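PDB 4LXR: protein toll, which serves as the cell-surface receptor for cleaved Spaetzle, switching on Toll signalling in innate immunity and in dorsal-ventral patterning of the fly embryo. Local coordinates for residues A[151-156]-A[174-179]; A[100-105]-A[125-130]. All coordinates share one frame; numbering follows the deposited sequence.

Contact 1 (A[151-156]-A[174-179])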
loop_
_atom_site.group_PDB
_atom_site.type_symbol
_atom_site.label_atom_id
_atom_site.label_comp_id
_atom_site.label_asym_id
_atom_site.label_seq_id
_atom_site.Cartn_x
_atom_site.Cartn_y
_atom_site.Cartn_z
ATOM N N HIS A 151 -20.938 -21.558 -28.637
ATOM C CA HIS A 151 -21.082 -20.545 -27.575
ATOM C C HIS A 151 -22.109 -19.500 -27.984
ATOM O O HIS A 151 -21.989 -18.882 -29.032
ATOM C CB HIS A 151 -19.739 -19.877 -27.245
ATOM C CG HIS A 151 -19.768 -19.012 -26.014
ATOM N ND1 HIS A 151 -20.516 -17.850 -25.925
ATOM C CD2 HIS A 151 -19.123 -19.131 -24.826
ATOM C CE1 HIS A 151 -20.349 -17.311 -24.729
ATOM N NE2 HIS A 151 -19.502 -18.062 -24.046
ATOM N N LEU A 152 -23.119 -19.311 -27.145
ATOM C CA LEU A 152 -24.233 -18.447 -27.477
ATOM C C LEU A 152 -24.432 -17.486 -26.337
ATOM O O LEU A 152 -24.484 -17.908 -25.177
ATOM C CB LEU A 152 -25.533 -19.281 -27.655
ATOM C CG LEU A 152 -26.853 -18.484 -27.728
ATOM C CD1 LEU A 152 -26.870 -17.610 -29.015
ATOM C CD2 LEU A 152 -28.089 -19.408 -27.693
ATOM N N GLU A 153 -24.589 -16.208 -26.655
ATOM C CA GLU A 153 -24.927 -15.234 -25.645
ATOM C C GLU A 153 -26.021 -14.344 -26.155
ATOM O O GLU A 153 -25.920 -13.795 -27.249
ATOM C CB GLU A 153 -23.687 -14.368 -25.242
ATOM C CG GLU A 153 -24.039 -13.242 -24.213
ATOM C CD GLU A 153 -22.775 -12.613 -23.540
ATOM O OE1 GLU A 153 -22.860 -11.524 -22.915
ATOM O OE2 GLU A 153 -21.688 -13.204 -23.656
ATOM N N LEU A 154 -27.070 -14.177 -25.353
ATOM C CA LEU A 154 -28.180 -13.327 -25.753
ATOM C C LEU A 154 -28.491 -12.482 -24.572
ATOM O O LEU A 154 -28.671 -12.979 -23.463
ATOM C CB LEU A 154 -29.438 -14.141 -26.149
ATOM C CG LEU A 154 -29.305 -15.040 -27.363
ATOM C CD1 LEU A 154 -30.582 -15.883 -27.553
ATOM C CD2 LEU A 154 -29.053 -14.190 -28.584
ATOM N N ARG A 155 -28.575 -11.188 -24.806
ATOM C CA ARG A 155 -28.893 -10.276 -23.740
ATOM C C ARG A 155 -29.850 -9.238 -24.275
ATOM O O ARG A 155 -29.435 -8.321 -24.982
ATOM C CB ARG A 155 -27.635 -9.582 -23.212
ATOM C CG ARG A 155 -27.940 -8.806 -21.955
ATOM C CD ARG A 155 -26.771 -8.172 -21.324
ATOM N NE ARG A 155 -25.783 -9.063 -20.709
ATOM C CZ ARG A 155 -24.942 -8.614 -19.777
ATOM N NH1 ARG A 155 -25.060 -7.354 -19.392
ATOM N NH2 ARG A 155 -24.011 -9.384 -19.222
ATOM N N ALA A 156 -31.127 -9.372 -23.932
ATOM C CA ALA A 156 -32.129 -8.485 -24.497
ATOM C C ALA A 156 -33.393 -8.366 -23.644
ATOM O O ALA A 156 -34.505 -8.313 -24.191
ATOM C CB ALA A 156 -32.485 -8.964 -25.895
ATOM N N SER A 174 -21.779 -23.747 -24.355
ATOM C CA SER A 174 -21.971 -22.677 -23.383
ATOM C C SER A 174 -23.149 -21.802 -23.737
ATOM O O SER A 174 -23.297 -21.387 -24.882
ATOM C CB SER A 174 -20.716 -21.780 -23.282
ATOM O OG SER A 174 -19.551 -22.592 -23.312
ATOM N N ILE A 175 -23.956 -21.510 -22.723
ATOM C CA ILE A 175 -25.079 -20.606 -22.831
ATOM C C ILE A 175 -24.820 -19.486 -21.855
ATOM O O ILE A 175 -24.552 -19.727 -20.677
ATOM C CB ILE A 175 -26.402 -21.279 -22.412
ATOM C CG1 ILE A 175 -26.980 -22.066 -23.583
ATOM C CG2 ILE A 175 -27.416 -20.226 -21.939
ATOM C CD1 ILE A 175 -28.103 -23.076 -23.185
ATOM N N GLU A 176 -24.895 -18.260 -22.354
ATOM C CA GLU A 176 -24.782 -17.102 -21.506
ATOM C C GLU A 176 -26.081 -16.314 -21.668
ATOM O O GLU A 176 -26.237 -15.562 -22.634
ATOM C CB GLU A 176 -23.547 -16.260 -21.896
ATOM C CG GLU A 176 -23.404 -14.923 -21.101
ATOM C CD GLU A 176 -23.451 -15.139 -19.585
ATOM O OE1 GLU A 176 -22.365 -15.191 -18.947
ATOM O OE2 GLU A 176 -24.572 -15.281 -19.033
ATOM N N PHE A 177 -27.024 -16.522 -20.747
ATOM C CA PHE A 177 -28.291 -15.768 -20.750
ATOM C C PHE A 177 -28.372 -14.864 -19.542
ATOM O O PHE A 177 -29.460 -14.433 -19.155
ATOM C CB PHE A 177 -29.508 -16.708 -20.749
ATOM C CG PHE A 177 -29.710 -17.448 -22.045
ATOM C CD1 PHE A 177 -29.054 -17.030 -23.206
ATOM C CD2 PHE A 177 -30.562 -18.553 -22.110
ATOM C CE1 PHE A 177 -29.226 -17.711 -24.428
ATOM C CE2 PHE A 177 -30.737 -19.265 -23.328
ATOM C CZ PHE A 177 -30.084 -18.822 -24.498
ATOM N N GLY A 178 -27.217 -14.599 -18.932
ATOM C CA GLY A 178 -27.161 -13.734 -17.775
ATOM C C GLY A 178 -27.746 -12.364 -18.087
ATOM O O GLY A 178 -27.626 -11.872 -19.206
ATOM N N SER A 179 -28.407 -11.783 -17.097
ATOM C CA SER A 179 -28.928 -10.421 -17.159
ATOM C C SER A 179 -30.087 -10.263 -18.132
ATOM O O SER A 179 -30.116 -9.361 -18.972
ATOM C CB SER A 179 -27.814 -9.404 -17.441
ATOM O OG SER A 179 -28.188 -8.138 -16.925
HETATM O O HOH W 1 -26.322 -12.409 -21.319
#
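Leu-152 and Glu-176 meet across two adjacent parallel strands of the leucine-rich repeat solenoid, in LRR 1 and LRR 2. Three backbone hydrogen bonds join them. Leu-152 N gives to Ser-174 O, Glu-176 N to Leu-152 O at 2.9 Å, and Leu-154 N to Glu-176 O. On the face of Leu-152 and Ile-175, the Phe-177 ring turns into the inside of the coil. Its CZ meets Leu-152 CD2 at 3.8 Å, near the ring plane, while Ile-175 CG2 covers one ring face.

The other face carries His-151, Glu-153 and Glu-176. The two glutamates lie side by side, and Glu-153 CD rests on Glu-176 CG at 3.4 Å. The Glu-176 chain bends at chi2 (53°), and OE2 accepts the N-H of Gly-178 at 2.7 Å on its anti side, 17° out of the carboxylate plane. Its OE1 is bound by Asn-200, Trp-202 and Tyr-64 of a Spaetzle chain. Glu-153 OE2 forms a salt bridge with Arg-7 of the other Spaetzle chain, which also supplies Asp-55 to Arg-155 NH1.

Ser-179 CB sits over the centre of the Arg-155 guanidinium, 3.8 Å from CZ. A water accepts a weak bond from Arg-155 NE at 3.4 Å. Asn-180 bridges the two turns: ND2 bonds Leu-154 O and Phe-177 O, and OD1 takes Ala-156 N. An alanine at Arg-155 would probably leave Asp-55 of Spaetzle without its charge partner and open a gap beside Ser-179. The chemistry divides: apolar groups fill the coil, while on the concave face Gly-178 N holds Glu-176, and Glu-153 and Arg-155 pair with Spaetzle charges.

Contact 2 (A[100-105]-A[125-130])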
loop_
_atom_site.group_PDB
_atom_site.type_symbol
_atom_site.label_atom_id
_atom_site.label_comp_id
_atom_site.label_asym_id
_atom_site.label_seq_id
_atom_site.Cartn_x
_atom_site.Cartn_y
_atom_site.Cartn_z
ATOM N N PRO A 100 -15.588 -15.750 -40.606
ATOM C CA PRO A 100 -15.362 -15.427 -39.199
ATOM C C PRO A 100 -15.812 -16.591 -38.322
ATOM O O PRO A 100 -16.646 -17.376 -38.744
ATOM C CB PRO A 100 -16.285 -14.230 -38.980
ATOM C CG PRO A 100 -17.415 -14.484 -39.914
ATOM C CD PRO A 100 -16.750 -15.035 -41.152
ATOM N N THR A 101 -15.267 -16.678 -37.118
ATOM C CA THR A 101 -15.591 -17.715 -36.147
ATOM C C THR A 101 -16.626 -17.174 -35.147
ATOM O O THR A 101 -17.436 -17.910 -34.560
ATOM C CB THR A 101 -14.283 -18.104 -35.397
ATOM O OG1 THR A 101 -13.596 -19.117 -36.137
ATOM C CG2 THR A 101 -14.546 -18.610 -33.978
ATOM N N THR A 102 -16.574 -15.861 -34.962
ATOM C CA THR A 102 -17.291 -15.185 -33.902
ATOM C C THR A 102 -17.932 -13.941 -34.483
ATOM O O THR A 102 -17.274 -13.157 -35.166
ATOM C CB THR A 102 -16.321 -14.783 -32.767
ATOM O OG1 THR A 102 -15.851 -15.963 -32.115
ATOM C CG2 THR A 102 -16.981 -13.881 -31.730
ATOM N N LEU A 103 -19.228 -13.785 -34.237
ATOM C CA LEU A 103 -19.931 -12.541 -34.547
ATOM C C LEU A 103 -20.536 -12.002 -33.263
ATOM O O LEU A 103 -21.301 -12.707 -32.582
ATOM C CB LEU A 103 -21.052 -12.754 -35.579
ATOM C CG LEU A 103 -21.924 -11.511 -35.871
ATOM C CD1 LEU A 103 -21.106 -10.339 -36.464
ATOM C CD2 LEU A 103 -23.142 -11.847 -36.791
ATOM N N ILE A 104 -20.188 -10.757 -32.941
ATOM C CA ILE A 104 -20.756 -10.014 -31.814
ATOM C C ILE A 104 -21.555 -8.848 -32.399
ATOM O O ILE A 104 -21.086 -8.140 -33.291
ATOM C CB ILE A 104 -19.639 -9.500 -30.898
ATOM C CG1 ILE A 104 -18.998 -10.686 -30.159
ATOM C CG2 ILE A 104 -20.143 -8.418 -29.928
ATOM C CD1 ILE A 104 -17.586 -10.459 -29.804
ATOM N N PHE A 105 -22.791 -8.684 -31.953
ATOM C CA PHE A 105 -23.629 -7.597 -32.446
ATOM C C PHE A 105 -24.250 -6.947 -31.230
ATOM O O PHE A 105 -25.220 -7.457 -30.665
ATOM C CB PHE A 105 -24.711 -8.102 -33.416
ATOM C CG PHE A 105 -25.364 -7.002 -34.234
ATOM C CD1 PHE A 105 -26.375 -6.202 -33.684
ATOM C CD2 PHE A 105 -24.976 -6.775 -35.546
ATOM C CE1 PHE A 105 -26.977 -5.209 -34.435
ATOM C CE2 PHE A 105 -25.561 -5.763 -36.314
ATOM C CZ PHE A 105 -26.561 -4.976 -35.760
ATOM N N LEU A 125 -20.740 -20.167 -37.986
ATOM C CA LEU A 125 -20.220 -19.515 -36.770
ATOM C C LEU A 125 -20.116 -20.465 -35.579
ATOM O O LEU A 125 -20.974 -21.334 -35.387
ATOM C CB LEU A 125 -21.084 -18.312 -36.358
ATOM C CG LEU A 125 -21.133 -17.041 -37.221
ATOM C CD1 LEU A 125 -22.201 -16.135 -36.659
ATOM C CD2 LEU A 125 -19.755 -16.292 -37.284
ATOM N N LYS A 126 -19.063 -20.292 -34.784
ATOM C CA LYS A 126 -18.907 -21.063 -33.551
ATOM C C LYS A 126 -19.404 -20.256 -32.376
ATOM O O LYS A 126 -19.743 -20.791 -31.328
ATOM C CB LYS A 126 -17.449 -21.486 -33.336
ATOM C CG LYS A 126 -17.080 -22.766 -34.077
ATOM C CD LYS A 126 -15.834 -22.577 -34.915
ATOM C CE LYS A 126 -15.448 -23.878 -35.619
ATOM N NZ LYS A 126 -14.640 -23.637 -36.855
ATOM N N ARG A 127 -19.462 -18.950 -32.554
ATOM C CA ARG A 127 -19.753 -18.094 -31.427
ATOM C C ARG A 127 -20.582 -16.918 -31.885
ATOM O O ARG A 127 -20.258 -16.270 -32.863
ATOM C CB ARG A 127 -18.442 -17.621 -30.754
ATOM C CG ARG A 127 -18.699 -16.735 -29.524
ATOM C CD ARG A 127 -17.504 -16.607 -28.561
ATOM N NE ARG A 127 -17.939 -15.984 -27.309
ATOM C CZ ARG A 127 -17.163 -15.759 -26.252
ATOM N NH1 ARG A 127 -15.876 -16.102 -26.280
ATOM N NH2 ARG A 127 -17.679 -15.185 -25.166
ATOM N N PHE A 128 -21.651 -16.623 -31.163
ATOM C CA PHE A 128 -22.508 -15.517 -31.557
ATOM C C PHE A 128 -22.983 -14.822 -30.311
ATOM O O PHE A 128 -23.355 -15.487 -29.355
ATOM C CB PHE A 128 -23.702 -16.030 -32.391
ATOM C CG PHE A 128 -24.781 -15.005 -32.617
ATOM C CD1 PHE A 128 -24.555 -13.902 -33.445
ATOM C CD2 PHE A 128 -26.039 -15.158 -32.027
ATOM C CE1 PHE A 128 -25.559 -12.952 -33.677
ATOM C CE2 PHE A 128 -27.068 -14.214 -32.256
ATOM C CZ PHE A 128 -26.826 -13.103 -33.071
ATOM N N ARG A 129 -22.967 -13.488 -30.318
ATOM C CA ARG A 129 -23.507 -12.716 -29.206
ATOM C C ARG A 129 -24.413 -11.613 -29.720
ATOM O O ARG A 129 -24.045 -10.878 -30.632
ATOM C CB ARG A 129 -22.399 -12.092 -28.341
ATOM C CG ARG A 129 -22.953 -10.974 -27.433
ATOM C CD ARG A 129 -22.113 -10.745 -26.145
ATOM N NE ARG A 129 -20.862 -10.039 -26.384
ATOM C CZ ARG A 129 -20.715 -8.710 -26.463
ATOM N NH1 ARG A 129 -21.762 -7.880 -26.360
ATOM N NH2 ARG A 129 -19.494 -8.206 -26.655
ATOM N N PHE A 130 -25.592 -11.489 -29.123
ATOM C CA PHE A 130 -26.494 -10.397 -29.453
ATOM C C PHE A 130 -26.838 -9.664 -28.169
ATOM O O PHE A 130 -27.305 -10.270 -27.193
ATOM C CB PHE A 130 -27.783 -10.931 -30.104
ATOM C CG PHE A 130 -28.785 -9.860 -30.431
ATOM C CD1 PHE A 130 -28.422 -8.767 -31.221
ATOM C CD2 PHE A 130 -30.082 -9.948 -29.969
ATOM C CE1 PHE A 130 -29.337 -7.764 -31.533
ATOM C CE2 PHE A 130 -31.027 -8.945 -30.275
ATOM C CZ PHE A 130 -30.654 -7.853 -31.059
HETATM O O HOH W 2 -16.164 -20.650 -37.718
#
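Leu-125 reaches under the start of the neighbouring strand and fills the hollow between Pro-100 and Leu-103. Its CD1 touches Leu-103 CB at 3.7 Å. Its CD2 meets Pro-100 CG at 4.0 Å and also lies against Pro-100 O. CG stands anti to the carbonyl carbon (chi1 -68°), and from there the two methyls spread to Leu-103 and Pro-100.

Further along this face, side chains of matched residues run side by side. Leu-103 CD2 packs on Phe-128 CE1 at 4.1 Å. Phe-105 and Phe-130 point the same way, and Phe-105 CD1 comes to the edge of the Phe-130 ring, in its plane, 4.0 Å from CE1. Leu-122 and Leu-82 add to this packing from the loops.

On the other face, Thr-102 OG1 lies against Arg-127 CB at 3.4 Å, and its CG2 packs on Arg-127 CG. The Arg-127 chain is extended from CG to NE. Its guanidinium binds Gly-3 of one Spaetzle chain and Thr-105 of the other. Arg-129 instead bends at chi3 (75°). One face of its guanidinium receives the Ile-104 methyl CG2, which is offset toward the rim and 3.3 Å from NH2.

The strands are parallel. Thr-101 O takes the N-H of Lys-126 at 2.9 Å and, weakly, that of Arg-127. Leu-103 N gives to Arg-127 O, Arg-129 N to Leu-103 O, and Phe-105 N to Arg-129 O. The chemistry implies two roles: leucine and aromatic side chains make the hydrophobic filling of the solenoid, while Arg-127 reaches both Spaetzle chains and Glu-106, in a salt bridge with Arg-129 NH1, probably offsets that charge beside Arg-7 of Spaetzle.

Both contacts join neighbouring parallel strands of the N-terminal part of the same solenoid. Strand 127-131 of contact 2 lies directly beside strand 151-155 of contact 1. Backbone bonds between Phe-130 and both Glu-153 and Arg-155 probably join them. Both are largely buried, with apolar residues inside and mostly polar ones on the concave side facing Spaetzle. The inner filling differs: contact 2 has three phenylalanines, Phe-105, Phe-128 and Phe-130, with Leu-103 and Leu-125, while contact 1 has one phenylalanine, Phe-177, against Leu-152 and Leu-154. The concave chemistry differs too. Arginines dominate contact 2, and glutamates contact 1. Where they meet, Glu-153 packs on Arg-129, and His-151 on Arg-127.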